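Local coordinates for protein histidine kinase (Methanosarcina mazei, PDB 3LI9) that probably autophosphorylates on histidine using ATP in response to external signals, the piece described here being its extracellular sensor domain of the PDC (Cache) fold, at residues Glu239-Phe252 against Phe261-Leu273. Residues are numbered along the deposited sequence; the frame is centred on the assembly and turned at random.
Sequences EIKDPITGKTVIMF and FSFVLVVPKEEML
Phe252 and Leu265, then Ile250 and Val267, form two hydrogen-bonded pairs of the antiparallel beta hairpin of strands 248-256 and 261-268, in the antiparallel sheet of one lobe of the PDC (Cache) sensor fold. Each pair closes with two bonds; the shortest, Ile250 N to Val267 O, measures 2.7 Å and is almost straight (172° at the hydrogen). The tight part is buried beside helix 13-48. With CG anti to its carbonyl carbon (chi1 -62°), Phe252 turns its ring edge to two groups: CE2 touches Val267 CG2 at 3.6 Å, and CZ meets the selenium of selenomethionine Met272 at 3.7 Å. Seen from the ring centroid, the selenium lies 78° off the normal, an edgewise Met-aromatic contact, while Ile250 CG2 sits over the rim of one ring face. On the opposite sheet face, which carries Val249, Met251 and Val266, Met251 CG presses on Val264 CG1 at 3.4 Å, closer than usual for two carbons. Toward solvent the packing thins: Thr248 CG2 merely flanks Lys269 CD at 4.0 Å. Here Lys269 N hydrogen-bonds Thr248 O where the strand passes into helix 269-272. Extended throughout, the Lys269 chain carries NZ to the syn lone pair of Glu239 OE1 at 2.8 Å, a salt bridge, while Glu239 OE2 hydrogen-bonds Tyr15 OH.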
ATOM      1  N   GLU A 239      21.168  -7.991  15.566  1.00 23.50           N
ATOM      2  CA  GLU A 239      21.831  -7.188  16.586  1.00 25.39           C
ATOM      3  C   GLU A 239      22.946  -6.401  15.930  1.00 24.38           C
ATOM      4  O   GLU A 239      23.686  -6.958  15.156  1.00 24.93           O
ATOM      5  CB  GLU A 239      22.480  -8.086  17.618  1.00 27.41           C
ATOM      6  CG  GLU A 239      21.441  -9.022  18.185  1.00 34.99           C
ATOM      7  CD  GLU A 239      21.714  -9.435  19.619  1.00 42.11           C
ATOM      8  OE1 GLU A 239      22.710  -8.948  20.204  1.00 45.21           O
ATOM      9  OE2 GLU A 239      20.906 -10.240  20.150  1.00 43.83           O
ATOM     10  N   ILE A 240      22.996  -5.115  16.208  1.00 24.90           N
ATOM     11  CA  ILE A 240      23.909  -4.221  15.449  1.00 27.11           C
ATOM     12  C   ILE A 240      24.773  -3.440  16.407  1.00 26.84           C
ATOM     13  O   ILE A 240      24.272  -2.716  17.224  1.00 25.60           O
ATOM     14  CB  ILE A 240      23.117  -3.215  14.633  1.00 28.03           C
ATOM     15  CG1 ILE A 240      22.003  -3.937  13.833  1.00 29.70           C
ATOM     16  CG2 ILE A 240      24.032  -2.388  13.727  1.00 30.81           C
ATOM     17  CD1 ILE A 240      21.115  -2.982  13.005  1.00 31.43           C
ATOM     18  N   LYS A 241      26.090  -3.589  16.351  1.00 29.16           N
ATOM     19  CA  LYS A 241      26.856  -2.872  17.383  1.00 30.49           C
ATOM     20  C   LYS A 241      27.418  -1.605  16.738  1.00 29.26           C
ATOM     21  O   LYS A 241      27.983  -1.669  15.656  1.00 31.75           O
ATOM     22  CB  LYS A 241      27.972  -3.760  17.905  1.00 30.52           C
ATOM     23  CG  LYS A 241      28.952  -3.011  18.805  1.00 36.75           C
ATOM     24  CD  LYS A 241      30.121  -3.897  19.133  1.00 43.55           C
ATOM     25  CE  LYS A 241      31.021  -3.341  20.225  1.00 50.05           C
ATOM     26  NZ  LYS A 241      32.219  -4.281  20.374  1.00 55.18           N
ATOM     27  N   ASP A 242      27.226  -0.465  17.357  1.00 29.52           N
ATOM     28  CA  ASP A 242      27.618   0.770  16.740  1.00 31.14           C
ATOM     29  C   ASP A 242      29.086   0.945  17.080  1.00 31.21           C
ATOM     30  O   ASP A 242      29.414   0.995  18.264  1.00 27.31           O
ATOM     31  CB  ASP A 242      26.793   1.926  17.327  1.00 31.90           C
ATOM     32  CG  ASP A 242      27.106   3.288  16.666  1.00 38.40           C
ATOM     33  OD1 ASP A 242      28.289   3.753  16.697  1.00 42.92           O
ATOM     34  OD2 ASP A 242      26.175   3.899  16.079  1.00 44.03           O
ATOM     35  N   PRO A 243      29.986   1.010  16.060  1.00 31.41           N
ATOM     36  CA  PRO A 243      31.403   1.056  16.489  1.00 31.03           C
ATOM     37  C   PRO A 243      31.851   2.439  16.987  1.00 30.80           C
ATOM     38  O   PRO A 243      32.926   2.546  17.556  1.00 29.71           O
ATOM     39  CB  PRO A 243      32.178   0.639  15.222  1.00 31.25           C
ATOM     40  CG  PRO A 243      31.288   1.125  14.080  1.00 32.37           C
ATOM     41  CD  PRO A 243      29.841   0.961  14.586  1.00 33.56           C
ATOM     42  N   ILE A 244      31.043   3.475  16.816  1.00 31.88           N
ATOM     43  CA  ILE A 244      31.356   4.787  17.412  1.00 35.04           C
ATOM     44  C   ILE A 244      30.982   4.891  18.916  1.00 35.09           C
ATOM     45  O   ILE A 244      31.755   5.410  19.746  1.00 35.36           O
ATOM     46  CB  ILE A 244      30.705   5.944  16.576  1.00 35.75           C
ATOM     47  CG1 ILE A 244      31.192   5.866  15.122  1.00 36.60           C
ATOM     48  CG2 ILE A 244      30.908   7.332  17.259  1.00 37.38           C
ATOM     49  CD1 ILE A 244      30.100   6.254  14.110  1.00 38.71           C
ATOM     50  N   THR A 245      29.837   4.330  19.297  1.00 35.93           N
ATOM     51  CA  THR A 245      29.347   4.455  20.685  1.00 35.80           C
ATOM     52  C   THR A 245      29.594   3.188  21.480  1.00 35.63           C
ATOM     53  O   THR A 245      29.438   3.179  22.715  1.00 35.67           O
ATOM     54  CB  THR A 245      27.796   4.653  20.702  1.00 35.32           C
ATOM     55  OG1 THR A 245      27.189   3.421  20.278  1.00 35.44           O
ATOM     56  CG2 THR A 245      27.380   5.754  19.784  1.00 38.07           C
ATOM     57  N   GLY A 246      29.913   2.091  20.781  1.00 35.89           N
ATOM     58  CA  GLY A 246      30.022   0.778  21.406  1.00 35.80           C
ATOM     59  C   GLY A 246      28.723   0.049  21.764  1.00 35.95           C
ATOM     60  O   GLY A 246      28.751  -1.114  22.170  1.00 37.08           O
ATOM     61  N   LYS A 247      27.586   0.721  21.620  1.00 36.16           N
ATOM     62  CA  LYS A 247      26.265   0.133  22.004  1.00 35.37           C
ATOM     63  C   LYS A 247      25.634  -0.753  20.930  1.00 34.64           C
ATOM     64  O   LYS A 247      25.889  -0.560  19.711  1.00 34.05           O
ATOM     65  CB  LYS A 247      25.320   1.266  22.378  1.00 35.61           C
ATOM     66  CG  LYS A 247      25.867   2.055  23.529  1.00 37.46           C
ATOM     67  CD  LYS A 247      25.056   3.287  23.835  1.00 42.41           C
ATOM     68  CE  LYS A 247      24.551   3.968  22.566  1.00 46.93           C
ATOM     69  NZ  LYS A 247      24.129   5.376  22.834  1.00 49.67           N
ATOM     70  N   THR A 248      24.861  -1.743  21.382  1.00 32.69           N
ATOM     71  CA  THR A 248      24.223  -2.697  20.482  1.00 31.36           C
ATOM     72  C   THR A 248      22.739  -2.295  20.531  1.00 29.13           C
ATOM     73  O   THR A 248      22.220  -1.877  21.588  1.00 27.79           O
ATOM     74  CB  THR A 248      24.493  -4.184  20.900  1.00 32.37           C
ATOM     75  OG1 THR A 248      25.912  -4.467  20.795  1.00 34.16           O
ATOM     76  CG2 THR A 248      23.781  -5.196  19.975  1.00 32.16           C
ATOM     77  N   VAL A 249      22.121  -2.263  19.351  1.00 29.05           N
ATOM     78  CA  VAL A 249      20.646  -2.070  19.288  1.00 27.81           C
ATOM     79  C   VAL A 249      20.198  -3.327  18.604  1.00 25.88           C
ATOM     80  O   VAL A 249      20.918  -3.915  17.794  1.00 27.04           O
ATOM     81  CB  VAL A 249      20.111  -0.810  18.440  1.00 28.00           C
ATOM     82  CG1 VAL A 249      20.385   0.538  19.181  1.00 31.10           C
ATOM     83  CG2 VAL A 249      20.690  -0.791  17.067  1.00 30.84           C
ATOM     84  N   ILE A 250      18.993  -3.766  18.938  1.00 24.83           N
ATOM     85  CA  ILE A 250      18.448  -4.917  18.277  1.00 22.27           C
ATOM     86  C   ILE A 250      17.273  -4.396  17.459  1.00 20.41           C
ATOM     87  O   ILE A 250      16.504  -3.609  18.000  1.00 21.97           O
ATOM     88  CB  ILE A 250      17.888  -5.878  19.316  1.00 22.45           C
ATOM     89  CG1 ILE A 250      19.025  -6.308  20.275  1.00 25.71           C
ATOM     90  CG2 ILE A 250      17.411  -7.174  18.633  1.00 21.57           C
ATOM     91  CD1 ILE A 250      18.481  -6.760  21.556  1.00 30.54           C
HETATM   92  N   MSE A 251      17.174  -4.833  16.216  1.00 18.93           N
HETATM   93  CA  MSE A 251      16.020  -4.435  15.380  1.00 18.25           C
HETATM   94  C   MSE A 251      15.181  -5.719  15.292  1.00 17.28           C
HETATM   95  O   MSE A 251      15.640  -6.729  14.682  1.00 17.76           O
HETATM   96  CB  MSE A 251      16.591  -3.918  14.074  1.00 21.04           C
HETATM   97  CG  MSE A 251      15.815  -4.139  12.859  1.00 26.95           C
HETATM   98 SE   MSE A 251      16.683  -3.220  11.355  1.00 38.02          SE
HETATM   99  CE  MSE A 251      17.375  -1.812  12.301  1.00 15.50           C
ATOM    100  N   PHE A 252      13.940  -5.639  15.799  1.00 16.30           N
ATOM    101  CA  PHE A 252      12.982  -6.717  15.702  1.00 16.29           C
ATOM    102  C   PHE A 252      12.025  -6.402  14.548  1.00 17.40           C
ATOM    103  O   PHE A 252      11.517  -5.256  14.479  1.00 19.74           O
ATOM    104  CB  PHE A 252      12.161  -6.844  16.926  1.00 15.92           C
ATOM    105  CG  PHE A 252      12.948  -7.167  18.176  1.00 16.65           C
ATOM    106  CD1 PHE A 252      13.056  -8.494  18.582  1.00 17.07           C
ATOM    107  CD2 PHE A 252      13.473  -6.131  18.938  1.00 17.92           C
ATOM    108  CE1 PHE A 252      13.785  -8.781  19.806  1.00 18.12           C
ATOM    109  CE2 PHE A 252      14.153  -6.391  20.145  1.00 22.05           C
ATOM    110  CZ  PHE A 252      14.321  -7.707  20.540  1.00 19.16           C
ATOM    111  N   PHE A 261       4.702  -6.168   4.093  1.00 12.61           N
ATOM    112  CA  PHE A 261       5.400  -5.030   4.647  1.00 13.22           C
ATOM    113  C   PHE A 261       5.992  -5.495   5.982  1.00 11.21           C
ATOM    114  O   PHE A 261       5.874  -6.676   6.323  1.00 11.95           O
ATOM    115  CB  PHE A 261       4.393  -3.881   4.892  1.00 12.34           C
ATOM    116  CG  PHE A 261       4.023  -3.132   3.596  1.00 12.35           C
ATOM    117  CD1 PHE A 261       4.176  -3.760   2.354  1.00 14.30           C
ATOM    118  CD2 PHE A 261       3.404  -1.907   3.645  1.00 15.90           C
ATOM    119  CE1 PHE A 261       3.822  -3.112   1.097  1.00 18.81           C
ATOM    120  CE2 PHE A 261       2.995  -1.226   2.416  1.00 14.69           C
ATOM    121  CZ  PHE A 261       3.228  -1.829   1.164  1.00 17.29           C
ATOM    122  N   SER A 262       6.668  -4.626   6.754  1.00 10.25           N
ATOM    123  CA  SER A 262       7.208  -5.093   7.994  1.00 10.72           C
ATOM    124  C   SER A 262       7.107  -4.021   9.066  1.00 10.94           C
ATOM    125  O   SER A 262       7.384  -2.846   8.715  1.00 14.05           O
ATOM    126  CB  SER A 262       8.713  -5.549   7.823  1.00 13.09           C
ATOM    127  OG  SER A 262       9.171  -6.200   9.027  1.00 14.17           O
ATOM    128  N   PHE A 263       6.821  -4.413  10.315  1.00 12.06           N
ATOM    129  CA  PHE A 263       6.865  -3.473  11.407  1.00 11.43           C
ATOM    130  C   PHE A 263       8.185  -3.739  12.164  1.00 14.10           C
ATOM    131  O   PHE A 263       8.492  -4.896  12.467  1.00 13.80           O
ATOM    132  CB  PHE A 263       5.637  -3.696  12.374  1.00 11.62           C
ATOM    133  CG  PHE A 263       5.690  -2.765  13.572  1.00 12.45           C
ATOM    134  CD1 PHE A 263       5.122  -1.504  13.505  1.00 18.74           C
ATOM    135  CD2 PHE A 263       6.351  -3.172  14.736  1.00 15.18           C
ATOM    136  CE1 PHE A 263       5.187  -0.642  14.635  1.00 15.51           C
ATOM    137  CE2 PHE A 263       6.405  -2.300  15.876  1.00 19.47           C
ATOM    138  CZ  PHE A 263       5.808  -1.063  15.793  1.00 17.52           C
ATOM    139  N   VAL A 264       8.940  -2.666  12.430  1.00 13.37           N
ATOM    140  CA  VAL A 264      10.280  -2.811  13.027  1.00 15.18           C
ATOM    141  C   VAL A 264      10.338  -2.074  14.355  1.00 16.08           C
ATOM    142  O   VAL A 264       9.958  -0.887  14.478  1.00 16.10           O
ATOM    143  CB  VAL A 264      11.372  -2.266  12.066  1.00 13.10           C
ATOM    144  CG1 VAL A 264      12.773  -2.547  12.648  1.00 14.07           C
ATOM    145  CG2 VAL A 264      11.250  -2.880  10.712  1.00 14.94           C
ATOM    146  N   LEU A 265      10.785  -2.764  15.390  1.00 16.59           N
ATOM    147  CA  LEU A 265      11.022  -2.116  16.662  1.00 18.17           C
ATOM    148  C   LEU A 265      12.538  -2.066  16.873  1.00 20.98           C
ATOM    149  O   LEU A 265      13.238  -3.095  16.646  1.00 20.24           O
ATOM    150  CB  LEU A 265      10.502  -2.976  17.830  1.00 22.00           C
ATOM    151  CG  LEU A 265       9.136  -2.890  18.409  1.00 26.59           C
ATOM    152  CD1 LEU A 265       9.062  -3.866  19.623  1.00 27.29           C
ATOM    153  CD2 LEU A 265       8.732  -1.465  18.766  1.00 26.14           C
ATOM    154  N   VAL A 266      13.034  -0.902  17.284  1.00 19.53           N
ATOM    155  CA  VAL A 266      14.488  -0.747  17.455  1.00 21.53           C
ATOM    156  C   VAL A 266      14.714  -0.509  18.964  1.00 22.24           C
ATOM    157  O   VAL A 266      14.157   0.415  19.540  1.00 22.67           O
ATOM    158  CB  VAL A 266      15.050   0.440  16.648  1.00 20.55           C
ATOM    159  CG1 VAL A 266      16.538   0.673  16.942  1.00 21.91           C
ATOM    160  CG2 VAL A 266      14.853   0.229  15.132  1.00 21.51           C
ATOM    161  N   VAL A 267      15.456  -1.420  19.600  1.00 22.19           N
ATOM    162  CA  VAL A 267      15.570  -1.417  21.043  1.00 23.92           C
ATOM    163  C   VAL A 267      17.070  -1.487  21.408  1.00 23.85           C
ATOM    164  O   VAL A 267      17.760  -2.405  20.954  1.00 24.76           O
ATOM    165  CB  VAL A 267      15.005  -2.709  21.631  1.00 22.78           C
ATOM    166  CG1 VAL A 267      15.044  -2.621  23.115  1.00 28.17           C
ATOM    167  CG2 VAL A 267      13.541  -2.960  21.218  1.00 27.15           C
ATOM    168  N   PRO A 268      17.514  -0.553  22.226  1.00 27.25           N
ATOM    169  CA  PRO A 268      18.885  -0.548  22.733  1.00 27.54           C
ATOM    170  C   PRO A 268      19.029  -1.753  23.665  1.00 28.65           C
ATOM    171  O   PRO A 268      18.262  -1.882  24.638  1.00 28.21           O
ATOM    172  CB  PRO A 268      18.950   0.747  23.528  1.00 28.78           C
ATOM    173  CG  PRO A 268      17.850   1.584  23.004  1.00 30.58           C
ATOM    174  CD  PRO A 268      16.755   0.599  22.721  1.00 27.02           C
ATOM    175  N   LYS A 269      19.965  -2.635  23.351  1.00 29.21           N
ATOM    176  CA  LYS A 269      20.087  -3.879  24.068  1.00 31.71           C
ATOM    177  C   LYS A 269      20.301  -3.665  25.547  1.00 33.32           C
ATOM    178  O   LYS A 269      19.695  -4.358  26.385  1.00 33.17           O
ATOM    179  CB  LYS A 269      21.235  -4.696  23.504  1.00 31.75           C
ATOM    180  CG  LYS A 269      21.438  -6.060  24.207  1.00 32.52           C
ATOM    181  CD  LYS A 269      22.347  -6.952  23.314  1.00 30.83           C
ATOM    182  CE  LYS A 269      22.395  -8.410  23.817  1.00 30.78           C
ATOM    183  NZ  LYS A 269      23.261  -9.315  22.924  1.00 32.69           N
ATOM    184  N   GLU A 270      21.161  -2.722  25.890  1.00 34.82           N
ATOM    185  CA  GLU A 270      21.413  -2.482  27.308  1.00 37.89           C
ATOM    186  C   GLU A 270      20.153  -2.037  28.091  1.00 38.08           C
ATOM    187  O   GLU A 270      19.995  -2.347  29.291  1.00 39.19           O
ATOM    188  CB  GLU A 270      22.580  -1.510  27.489  1.00 38.43           C
ATOM    189  CG  GLU A 270      22.483  -0.775  28.793  1.00 45.98           C
ATOM    190  CD  GLU A 270      23.344   0.478  28.815  1.00 54.24           C
ATOM    191  OE1 GLU A 270      24.410   0.465  28.161  1.00 57.07           O
ATOM    192  OE2 GLU A 270      22.960   1.464  29.495  1.00 57.66           O
ATOM    193  N   GLU A 271      19.228  -1.345  27.440  1.00 36.87           N
ATOM    194  CA  GLU A 271      17.979  -1.003  28.102  1.00 36.96           C
ATOM    195  C   GLU A 271      17.075  -2.216  28.285  1.00 37.48           C
ATOM    196  O   GLU A 271      16.279  -2.276  29.209  1.00 37.32           O
ATOM    197  CB  GLU A 271      17.233   0.035  27.273  1.00 36.27           C
ATOM    198  CG  GLU A 271      17.941   1.353  27.221  1.00 35.89           C
ATOM    199  CD  GLU A 271      17.243   2.399  26.338  1.00 36.30           C
ATOM    200  OE1 GLU A 271      16.008   2.296  26.099  1.00 35.01           O
ATOM    201  OE2 GLU A 271      17.952   3.322  25.886  1.00 34.79           O
HETATM  202  N   MSE A 272      17.180  -3.164  27.364  1.00 40.27           N
HETATM  203  CA  MSE A 272      16.228  -4.283  27.263  1.00 42.41           C
HETATM  204  C   MSE A 272      16.590  -5.273  28.354  1.00 44.00           C
HETATM  205  O   MSE A 272      15.720  -5.916  28.971  1.00 44.14           O
HETATM  206  CB  MSE A 272      16.323  -4.972  25.889  1.00 41.16           C
HETATM  207  CG  MSE A 272      15.028  -5.594  25.364  1.00 42.22           C
HETATM  208 SE   MSE A 272      15.245  -6.976  23.996  1.00 43.59          SE
HETATM  209  CE  MSE A 272      16.805  -8.011  24.635  1.00 45.67           C
ATOM    210  N   LEU A 273      17.887  -5.420  28.564  1.00 45.64           N
ATOM    211  CA  LEU A 273      18.381  -6.385  29.544  1.00 47.32           C
ATOM    212  C   LEU A 273      18.582  -5.700  30.916  1.00 48.23           C
ATOM    213  O   LEU A 273      18.959  -6.257  31.959  1.00 49.26           O
ATOM    214  CB  LEU A 273      19.651  -7.079  29.000  1.00 47.05           C
ATOM    215  CG  LEU A 273      19.337  -7.990  27.803  1.00 46.97           C
ATOM    216  CD1 LEU A 273      20.570  -8.777  27.257  1.00 45.69           C
ATOM    217  CD2 LEU A 273      18.185  -8.953  28.146  1.00 47.38           C
TER